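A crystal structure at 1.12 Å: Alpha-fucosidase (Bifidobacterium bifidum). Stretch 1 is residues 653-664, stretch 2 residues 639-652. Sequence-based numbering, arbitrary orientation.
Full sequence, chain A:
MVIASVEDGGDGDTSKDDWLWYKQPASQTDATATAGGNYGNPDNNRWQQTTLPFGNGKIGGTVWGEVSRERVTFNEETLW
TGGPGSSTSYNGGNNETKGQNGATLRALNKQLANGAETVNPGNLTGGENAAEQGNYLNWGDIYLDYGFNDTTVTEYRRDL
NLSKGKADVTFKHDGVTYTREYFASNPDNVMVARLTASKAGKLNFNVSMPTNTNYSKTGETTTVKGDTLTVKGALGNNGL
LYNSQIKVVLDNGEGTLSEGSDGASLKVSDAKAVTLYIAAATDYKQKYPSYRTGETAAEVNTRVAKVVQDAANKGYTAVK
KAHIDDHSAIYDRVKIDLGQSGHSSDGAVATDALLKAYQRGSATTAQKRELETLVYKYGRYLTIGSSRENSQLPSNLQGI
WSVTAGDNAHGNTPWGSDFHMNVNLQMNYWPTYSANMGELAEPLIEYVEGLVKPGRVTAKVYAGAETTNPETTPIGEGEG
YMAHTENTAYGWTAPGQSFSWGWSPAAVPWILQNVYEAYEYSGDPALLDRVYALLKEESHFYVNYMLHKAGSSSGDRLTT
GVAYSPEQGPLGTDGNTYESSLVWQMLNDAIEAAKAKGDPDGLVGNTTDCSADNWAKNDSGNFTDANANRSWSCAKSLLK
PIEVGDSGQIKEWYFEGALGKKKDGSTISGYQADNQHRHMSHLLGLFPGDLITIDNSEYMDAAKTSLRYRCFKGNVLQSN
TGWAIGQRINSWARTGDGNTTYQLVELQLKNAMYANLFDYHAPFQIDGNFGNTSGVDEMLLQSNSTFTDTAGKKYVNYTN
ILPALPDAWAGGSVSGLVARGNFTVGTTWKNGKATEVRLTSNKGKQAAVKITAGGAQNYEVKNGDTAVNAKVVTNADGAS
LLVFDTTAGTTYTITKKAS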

ATOM      1  N   TRP A 653     -16.472 -20.870   5.639  1.00  7.33           N
ATOM      2  CA  TRP A 653     -16.397 -22.083   4.823  1.00  7.82           C
ATOM      3  C   TRP A 653     -17.795 -22.526   4.438  1.00  7.88           C
ATOM      4  O   TRP A 653     -18.747 -22.316   5.191  1.00  7.80           O
ATOM      5  CB  TRP A 653     -15.712 -23.219   5.583  1.00  8.10           C
ATOM      6  CG  TRP A 653     -14.325 -22.889   6.007  1.00  8.51           C
ATOM      7  CD1 TRP A 653     -13.178 -23.045   5.273  1.00  8.45           C
ATOM      8  CD2 TRP A 653     -13.929 -22.327   7.258  1.00  8.32           C
ATOM      9  NE1 TRP A 653     -12.093 -22.615   5.999  1.00  8.33           N
ATOM     10  CE2 TRP A 653     -12.525 -22.174   7.223  1.00  8.33           C
ATOM     11  CE3 TRP A 653     -14.625 -21.945   8.415  1.00  8.26           C
ATOM     12  CZ2 TRP A 653     -11.805 -21.648   8.298  1.00  8.63           C
ATOM     13  CZ3 TRP A 653     -13.910 -21.428   9.480  1.00  9.07           C
ATOM     14  CH2 TRP A 653     -12.514 -21.284   9.415  1.00  9.07           C
ATOM     15  N   TYR A 654     -17.921 -23.165   3.284  1.00  8.27           N
ATOM     16  CA  TYR A 654     -19.242 -23.577   2.803  1.00  8.72           C
ATOM     17  C   TYR A 654     -19.835 -24.768   3.547  1.00  9.30           C
ATOM     18  O   TYR A 654     -21.039 -25.013   3.449  1.00 10.05           O
ATOM     19  CB  TYR A 654     -19.253 -23.743   1.269  1.00  8.76           C
ATOM     20  CG  TYR A 654     -18.918 -22.430   0.616  1.00  8.69           C
ATOM     21  CD1 TYR A 654     -19.752 -21.325   0.795  1.00  9.18           C
ATOM     22  CD2 TYR A 654     -17.740 -22.258  -0.109  1.00  8.71           C
ATOM     23  CE1 TYR A 654     -19.436 -20.089   0.249  1.00  9.33           C
ATOM     24  CE2 TYR A 654     -17.415 -21.021  -0.662  1.00  8.51           C
ATOM     25  CZ  TYR A 654     -18.267 -19.944  -0.476  1.00  8.30           C
ATOM     26  OH  TYR A 654     -17.932 -18.723  -1.014  1.00  8.23           O
ATOM     27  N   PHE A 655     -19.010 -25.484   4.309  1.00  9.33           N
ATOM     28  CA  PHE A 655     -19.529 -26.538   5.190  1.00  9.75           C
ATOM     29  C   PHE A 655     -19.969 -26.039   6.576  1.00  9.81           C
ATOM     30  O   PHE A 655     -20.428 -26.826   7.410  1.00 10.17           O
ATOM     31  CB  PHE A 655     -18.577 -27.752   5.292  1.00 10.09           C
ATOM     32  CG  PHE A 655     -17.165 -27.434   5.756  1.00 10.56           C
ATOM     33  CD1 PHE A 655     -16.907 -26.541   6.793  1.00 11.23           C
ATOM     34  CD2 PHE A 655     -16.088 -28.099   5.176  1.00 12.74           C
ATOM     35  CE1 PHE A 655     -15.600 -26.287   7.215  1.00 11.72           C
ATOM     36  CE2 PHE A 655     -14.784 -27.853   5.587  1.00 12.92           C
ATOM     37  CZ  PHE A 655     -14.539 -26.945   6.608  1.00 12.23           C
ATOM     38  N   GLU A 656     -19.836 -24.736   6.811  1.00  9.90           N
ATOM     39  CA  GLU A 656     -20.148 -24.130   8.102  1.00  9.90           C
ATOM     40  C   GLU A 656     -21.653 -24.085   8.375  1.00  9.97           C
ATOM     41  O   GLU A 656     -22.455 -23.908   7.458  1.00 10.30           O
ATOM     42  CB  GLU A 656     -19.557 -22.720   8.127  1.00  9.83           C
ATOM     43  CG  GLU A 656     -19.688 -21.942   9.423  1.00 10.11           C
ATOM     44  CD  GLU A 656     -18.934 -20.623   9.368  1.00  9.75           C
ATOM     45  OE1 GLU A 656     -19.363 -19.660  10.036  1.00 10.29           O
ATOM     46  OE2 GLU A 656     -17.914 -20.545   8.644  1.00  8.88           O
ATOM     47  N   GLY A 657     -22.025 -24.262   9.641  1.00 10.15           N
ATOM     48  CA  GLY A 657     -23.409 -24.078  10.084  1.00 10.52           C
ATOM     49  C   GLY A 657     -23.449 -22.863  10.988  1.00 10.63           C
ATOM     50  O   GLY A 657     -23.469 -21.721  10.514  1.00 10.80           O
ATOM     51  N   ALA A 658     -23.454 -23.107  12.295  1.00 10.60           N
ATOM     52  CA  ALA A 658     -23.234 -22.053  13.270  1.00 10.68           C
ATOM     53  C   ALA A 658     -21.770 -21.625  13.211  1.00 10.85           C
ATOM     54  O   ALA A 658     -20.929 -22.332  12.644  1.00 10.80           O
ATOM     55  CB  ALA A 658     -23.598 -22.532  14.666  1.00 10.96           C
ATOM     56  N   LEU A 659     -21.467 -20.473  13.799  1.00 10.79           N
ATOM     57  CA  LEU A 659     -20.109 -19.940  13.781  1.00 10.90           C
ATOM     58  C   LEU A 659     -19.106 -20.950  14.345  1.00 10.99           C
ATOM     59  O   LEU A 659     -19.281 -21.451  15.458  1.00 11.07           O
ATOM     60  CB  LEU A 659     -20.049 -18.624  14.558  1.00 10.84           C
ATOM     61  CG  LEU A 659     -18.690 -17.925  14.616  1.00 10.43           C
ATOM     62  CD1 LEU A 659     -18.254 -17.415  13.244  1.00 10.81           C
ATOM     63  CD2 LEU A 659     -18.721 -16.788  15.616  1.00 11.44           C
ATOM     64  N   GLY A 660     -18.071 -21.255  13.561  1.00 10.95           N
ATOM     65  CA  GLY A 660     -17.013 -22.179  13.978  1.00 11.67           C
ATOM     66  C   GLY A 660     -17.399 -23.650  14.016  1.00 11.90           C
ATOM     67  O   GLY A 660     -16.636 -24.479  14.523  1.00 12.31           O
ATOM     68  N   LYS A 661     -18.567 -23.974  13.469  1.00 12.12           N
ATOM     69  CA  LYS A 661     -19.105 -25.336  13.502  1.00 13.06           C
ATOM     70  C   LYS A 661     -19.517 -25.793  12.112  1.00 13.51           C
ATOM     71  O   LYS A 661     -19.841 -24.970  11.256  1.00 13.12           O
ATOM     72  CB  LYS A 661     -20.325 -25.412  14.433  1.00 13.36           C
ATOM     73  CG  LYS A 661     -20.112 -24.861  15.840  1.00 15.20           C
ATOM     74  CD  LYS A 661     -19.250 -25.779  16.698  1.00 18.79           C
ATOM     75  CE  LYS A 661     -19.058 -25.207  18.098  1.00 20.64           C
ATOM     76  NZ  LYS A 661     -20.331 -25.143  18.869  1.00 22.61           N
ATOM     77  N   LYS A 662     -19.508 -27.107  11.890  1.00 14.57           N
ATOM     78  CA  LYS A 662     -20.065 -27.671  10.666  1.00 15.99           C
ATOM     79  C   LYS A 662     -21.580 -27.798  10.813  1.00 16.82           C
ATOM     80  O   LYS A 662     -22.117 -27.613  11.909  1.00 16.65           O
ATOM     81  CB  LYS A 662     -19.421 -29.020  10.332  1.00 16.15           C
ATOM     82  CG  LYS A 662     -17.966 -28.908   9.871  1.00 16.68           C
ATOM     83  CD  LYS A 662     -17.468 -30.193   9.225  1.00 17.61           C
ATOM     84  CE  LYS A 662     -17.079 -31.229  10.271  1.00 19.37           C
ATOM     85  NZ  LYS A 662     -16.852 -32.572   9.673  1.00 19.72           N
ATOM     86  N   LYS A 663     -22.263 -28.099   9.710  1.00 17.89           N
ATOM     87  CA  LYS A 663     -23.729 -28.179   9.698  1.00 19.17           C
ATOM     88  C   LYS A 663     -24.274 -29.227  10.670  1.00 19.47           C
ATOM     89  O   LYS A 663     -25.382 -29.078  11.188  1.00 19.94           O
ATOM     90  CB  LYS A 663     -24.258 -28.416   8.277  1.00 19.13           C
ATOM     91  CG  LYS A 663     -23.839 -27.340   7.278  1.00 19.93           C
ATOM     92  CD  LYS A 663     -24.641 -27.390   5.987  1.00 20.18           C
ATOM     93  CE  LYS A 663     -23.931 -26.657   4.848  1.00 21.85           C
ATOM     94  NZ  LYS A 663     -23.367 -25.322   5.215  1.00 23.06           N
ATOM     95  N   ASP A 664     -23.485 -30.270  10.929  1.00 19.82           N
ATOM     96  CA  ASP A 664     -23.868 -31.320  11.877  1.00 20.14           C
ATOM     97  C   ASP A 664     -23.594 -30.948  13.343  1.00 19.96           C
ATOM     98  O   ASP A 664     -23.840 -31.746  14.251  1.00 20.30           O
ATOM     99  CB  ASP A 664     -23.205 -32.658  11.511  1.00 20.37           C
ATOM    100  CG  ASP A 664     -21.703 -32.679  11.784  1.00 21.00           C
ATOM    101  OD1 ASP A 664     -21.094 -31.606  11.985  1.00 21.48           O
ATOM    102  OD2 ASP A 664     -21.127 -33.788  11.795  1.00 22.09           O
TER
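Stretch 2 639-652: LKPIEVGDSGQIKE

Stretch 2 runs directly into stretch 1, so E652 and W653 are joined by a peptide bond. Neither stretch forms a regular strand, and the contact is built from turns and loops. At the start of stretch 2, K640 leaves helical geometry with positive phi. From I642 to V644 the chain is extended. A type I turn from G645 to G648 then reverses it, and G648 takes positive phi. The returning arm pairs with the first: K651 N bonds to E643 O at 2.9 Å, and G645 N to Q649 O at 2.8 Å.

Stretch 1 opens with a type I turn, W653 to E656, closed by E656 N to W653 O at 3.1 Å. A type II turn follows from A658 to K661, with G660 at positive phi. Away from the junction, the two backbones come close at A658 and D646, whose CA atoms are 4.4 Å apart. G657 CA and G645 CA are 5.4 Å apart. Here D646 N donates to G657 O at 3.0 Å. G645 CA lies 3.5 Å from the same G657 O. A CB on G645 would clash with G657 O and with Q649 NE2, so the close approach leaves no room for a side chain.

Q649 points toward stretch 1. Its NE2 donates to E656 OE1 at 2.7 Å and to G657 O at 2.9 Å, which uses both amide hydrogens. Its OE1 accepts from S647 N at 2.9 Å, tying the side chain to its own turn. S647 OG accepts from L659 N at 2.9 Å, and L659 CD1 packs 4.0 Å from Q649 CG.

E656 reaches back to the junction. Its OE2 accepts from E652 N at 2.8 Å and, weakly, from W653 N at 3.3 Å. Water 2 donates to E656 OE1 and to I650 O, each at 2.7 Å, and so links the stretches again.

K651 is fully extended beyond chi1. Its NZ donates to E656 O at 3.0 Å and forms a salt bridge with E643 OE1 at 3.1 Å. K663 NZ lies 2.9 Å from K651 NZ. K663 NZ donates to Y654 O at 2.9 Å and to E656 O at 2.8 Å, so both amines share the E656 carbonyl.

Y654 CB points away, but its ring reaches stretch 2, where OH donates to P641 O at 2.7 Å. Water 1 donates to E643 OE1 at 2.8 Å and Y654 O at 2.9 Å. E652 CG sits over the six-membered ring of W653, 3.7 Å from its centroid, in a CH-pi contact.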

ATOM      1  N   LEU A 639     -20.775 -18.772  -8.412  1.00  8.47           N
ATOM      2  CA  LEU A 639     -19.916 -18.799  -7.231  1.00  8.70           C
ATOM      3  C   LEU A 639     -20.712 -18.760  -5.933  1.00  9.03           C
ATOM      4  O   LEU A 639     -20.346 -19.425  -4.956  1.00  8.77           O
ATOM      5  CB  LEU A 639     -18.890 -17.666  -7.278  1.00  8.88           C
ATOM      6  CG  LEU A 639     -17.812 -17.798  -8.359  1.00  8.35           C
ATOM      7  CD1 LEU A 639     -17.099 -16.476  -8.553  1.00  8.56           C
ATOM      8  CD2 LEU A 639     -16.809 -18.901  -8.025  1.00  9.32           C
ATOM      9  N   LYS A 640     -21.798 -17.986  -5.927  1.00  9.14           N
ATOM     10  CA  LYS A 640     -22.624 -17.806  -4.726  1.00 10.03           C
ATOM     11  C   LYS A 640     -21.737 -17.627  -3.489  1.00  9.15           C
ATOM     12  O   LYS A 640     -21.818 -18.401  -2.527  1.00  9.16           O
ATOM     13  CB  LYS A 640     -23.594 -18.981  -4.556  1.00 10.06           C
ATOM     14  CG  LYS A 640     -24.688 -19.030  -5.620  1.00 12.25           C
ATOM     15  CD  LYS A 640     -25.525 -20.304  -5.547  1.00 13.39           C
ATOM     16  CE  LYS A 640     -26.135 -20.553  -4.177  1.00 17.75           C
ATOM     17  NZ  LYS A 640     -26.611 -21.968  -4.060  1.00 19.83           N
ATOM     18  N   PRO A 641     -20.875 -16.595  -3.509  1.00  8.82           N
ATOM     19  CA  PRO A 641     -19.820 -16.510  -2.500  1.00  8.68           C
ATOM     20  C   PRO A 641     -20.291 -16.297  -1.062  1.00  8.70           C
ATOM     21  O   PRO A 641     -19.612 -16.743  -0.126  1.00  8.73           O
ATOM     22  CB  PRO A 641     -18.982 -15.317  -2.971  1.00  8.65           C
ATOM     23  CG  PRO A 641     -19.917 -14.498  -3.796  1.00  9.64           C
ATOM     24  CD  PRO A 641     -20.810 -15.474  -4.470  1.00  9.02           C
ATOM     25  N   ILE A 642     -21.425 -15.622  -0.891  1.00  8.98           N
ATOM     26  CA  ILE A 642     -21.913 -15.292   0.446  1.00  9.50           C
ATOM     27  C   ILE A 642     -23.064 -16.182   0.883  1.00 10.13           C
ATOM     28  O   ILE A 642     -24.075 -16.298   0.184  1.00 10.47           O
ATOM     29  CB  ILE A 642     -22.369 -13.811   0.559  1.00  9.56           C
ATOM     30  CG1 ILE A 642     -21.236 -12.850   0.184  1.00  9.94           C
ATOM     31  CG2 ILE A 642     -22.924 -13.509   1.961  1.00  9.50           C
ATOM     32  CD1 ILE A 642     -19.952 -12.993   1.010  1.00 10.45           C
ATOM     33  N   GLU A 643     -22.899 -16.794   2.052  1.00 10.44           N
ATOM     34  CA  GLU A 643     -23.984 -17.489   2.733  1.00 11.36           C
ATOM     35  C   GLU A 643     -24.017 -17.036   4.178  1.00 11.04           C
ATOM     36  O   GLU A 643     -22.973 -16.943   4.833  1.00 11.18           O
ATOM     37  CB  GLU A 643     -23.794 -19.003   2.680  1.00 12.17           C
ATOM     38  CG  GLU A 643     -24.078 -19.609   1.327  1.00 14.41           C
ATOM     39  CD  GLU A 643     -24.269 -21.112   1.371  1.00 16.24           C
ATOM     40  OE1 GLU A 643     -24.030 -21.738   2.431  1.00 17.69           O
ATOM     41  OE2 GLU A 643     -24.653 -21.669   0.328  1.00 17.53           O
ATOM     42  N   VAL A 644     -25.217 -16.746   4.670  1.00 11.11           N
ATOM     43  CA  VAL A 644     -25.414 -16.404   6.071  1.00 11.12           C
ATOM     44  C   VAL A 644     -25.689 -17.691   6.845  1.00 10.96           C
ATOM     45  O   VAL A 644     -26.557 -18.481   6.463  1.00 11.57           O
ATOM     46  CB  VAL A 644     -26.570 -15.392   6.254  1.00 11.07           C
ATOM     47  CG1 VAL A 644     -26.778 -15.068   7.726  1.00 11.22           C
ATOM     48  CG2 VAL A 644     -26.290 -14.116   5.463  1.00 11.19           C
ATOM     49  N   GLY A 645     -24.930 -17.904   7.914  1.00 10.56           N
ATOM     50  CA  GLY A 645     -25.027 -19.123   8.709  1.00 10.75           C
ATOM     51  C   GLY A 645     -26.010 -19.065   9.859  1.00 10.88           C
ATOM     52  O   GLY A 645     -26.774 -18.101  10.004  1.00 10.97           O
ATOM     53  N   ASP A 646     -25.963 -20.101  10.692  1.00 11.00           N
ATOM     54  CA  ASP A 646     -26.955 -20.303  11.747  1.00 11.66           C
ATOM     55  C   ASP A 646     -26.770 -19.381  12.953  1.00 11.52           C
ATOM     56  O   ASP A 646     -27.637 -19.323  13.830  1.00 12.41           O
ATOM     57  CB  ASP A 646     -26.980 -21.775  12.168  1.00 12.22           C
ATOM     58  CG  ASP A 646     -27.336 -22.696  11.015  1.00 14.51           C
ATOM     59  OD1 ASP A 646     -28.426 -22.523  10.424  1.00 17.48           O
ATOM     60  OD2 ASP A 646     -26.527 -23.587  10.688  1.00 17.40           O
ATOM     61  N   SER A 647     -25.655 -18.652  12.983  1.00 11.31           N
ATOM     62  CA  SER A 647     -25.412 -17.646  14.011  1.00 11.09           C
ATOM     63  C   SER A 647     -25.635 -16.239  13.455  1.00 10.55           C
ATOM     64  O   SER A 647     -25.297 -15.249  14.105  1.00 10.82           O
ATOM     65  CB  SER A 647     -23.995 -17.775  14.575  1.00 11.11           C
ATOM     66  OG  SER A 647     -23.717 -19.107  14.981  1.00 11.64           O
ATOM     67  N   GLY A 648     -26.204 -16.162  12.253  1.00 10.24           N
ATOM     68  CA  GLY A 648     -26.399 -14.884  11.560  1.00  9.92           C
ATOM     69  C   GLY A 648     -25.105 -14.279  11.034  1.00  9.65           C
ATOM     70  O   GLY A 648     -25.039 -13.075  10.782  1.00  9.84           O
ATOM     71  N   GLN A 649     -24.088 -15.124  10.868  1.00  9.24           N
ATOM     72  CA  GLN A 649     -22.749 -14.710  10.458  1.00  8.51           C
ATOM     73  C   GLN A 649     -22.520 -14.953   8.967  1.00  8.04           C
ATOM     74  O   GLN A 649     -23.181 -15.793   8.364  1.00  8.27           O
ATOM     75  CB  GLN A 649     -21.707 -15.488  11.279  1.00  8.86           C
ATOM     76  CG  GLN A 649     -21.318 -16.896  10.741  1.00  9.06           C
ATOM     77  CD  GLN A 649     -22.368 -17.994  10.945  1.00  9.50           C
ATOM     78  OE1 GLN A 649     -23.519 -17.738  11.310  1.00  9.37           O
ATOM     79  NE2 GLN A 649     -21.958 -19.232  10.702  1.00  9.64           N
ATOM     80  N   ILE A 650     -21.571 -14.226   8.377  1.00  7.70           N
ATOM     81  CA  ILE A 650     -21.059 -14.591   7.057  1.00  7.51           C
ATOM     82  C   ILE A 650     -20.234 -15.867   7.223  1.00  6.93           C
ATOM     83  O   ILE A 650     -19.269 -15.881   7.991  1.00  7.35           O
ATOM     84  CB  ILE A 650     -20.150 -13.483   6.465  1.00  7.50           C
ATOM     85  CG1 ILE A 650     -20.892 -12.142   6.348  1.00  8.29           C
ATOM     86  CG2 ILE A 650     -19.554 -13.924   5.126  1.00  7.83           C
ATOM     87  CD1 ILE A 650     -21.972 -12.080   5.275  1.00  9.26           C
ATOM     88  N   LYS A 651     -20.614 -16.934   6.528  1.00  7.10           N
ATOM     89  CA  LYS A 651     -19.843 -18.178   6.607  1.00  7.37           C
ATOM     90  C   LYS A 651     -18.437 -17.973   6.055  1.00  7.13           C
ATOM     91  O   LYS A 651     -18.252 -17.299   5.035  1.00  7.32           O
ATOM     92  CB  LYS A 651     -20.521 -19.300   5.830  1.00  7.60           C
ATOM     93  CG  LYS A 651     -21.826 -19.791   6.424  1.00  8.21           C
ATOM     94  CD  LYS A 651     -22.362 -20.978   5.647  1.00  9.89           C
ATOM     95  CE  LYS A 651     -23.771 -21.328   6.100  1.00 10.41           C
ATOM     96  NZ  LYS A 651     -24.275 -22.557   5.441  1.00 13.26           N
ATOM     97  N   GLU A 652     -17.453 -18.567   6.726  1.00  7.11           N
ATOM     98  CA  GLU A 652     -16.072 -18.542   6.259  1.00  7.04           C
ATOM     99  C   GLU A 652     -15.786 -19.758   5.362  1.00  6.82           C
ATOM    100  O   GLU A 652     -14.982 -19.666   4.425  1.00  7.05           O
ATOM    101  CB  GLU A 652     -15.109 -18.442   7.451  1.00  7.16           C
ATOM    102  CG  GLU A 652     -13.631 -18.381   7.057  1.00  7.07           C
ATOM    103  CD  GLU A 652     -12.709 -17.824   8.135  1.00  7.39           C
ATOM    104  OE1 GLU A 652     -13.164 -17.534   9.263  1.00  7.72           O
ATOM    105  OE2 GLU A 652     -11.500 -17.687   7.843  1.00  7.99           O
TER
HETATM  106  O   HOH W   1     -22.951 -24.108   1.457  1.00 19.42           O
HETATM  107  O   HOH W   2     -17.914 -17.356   9.857  1.00  8.04           O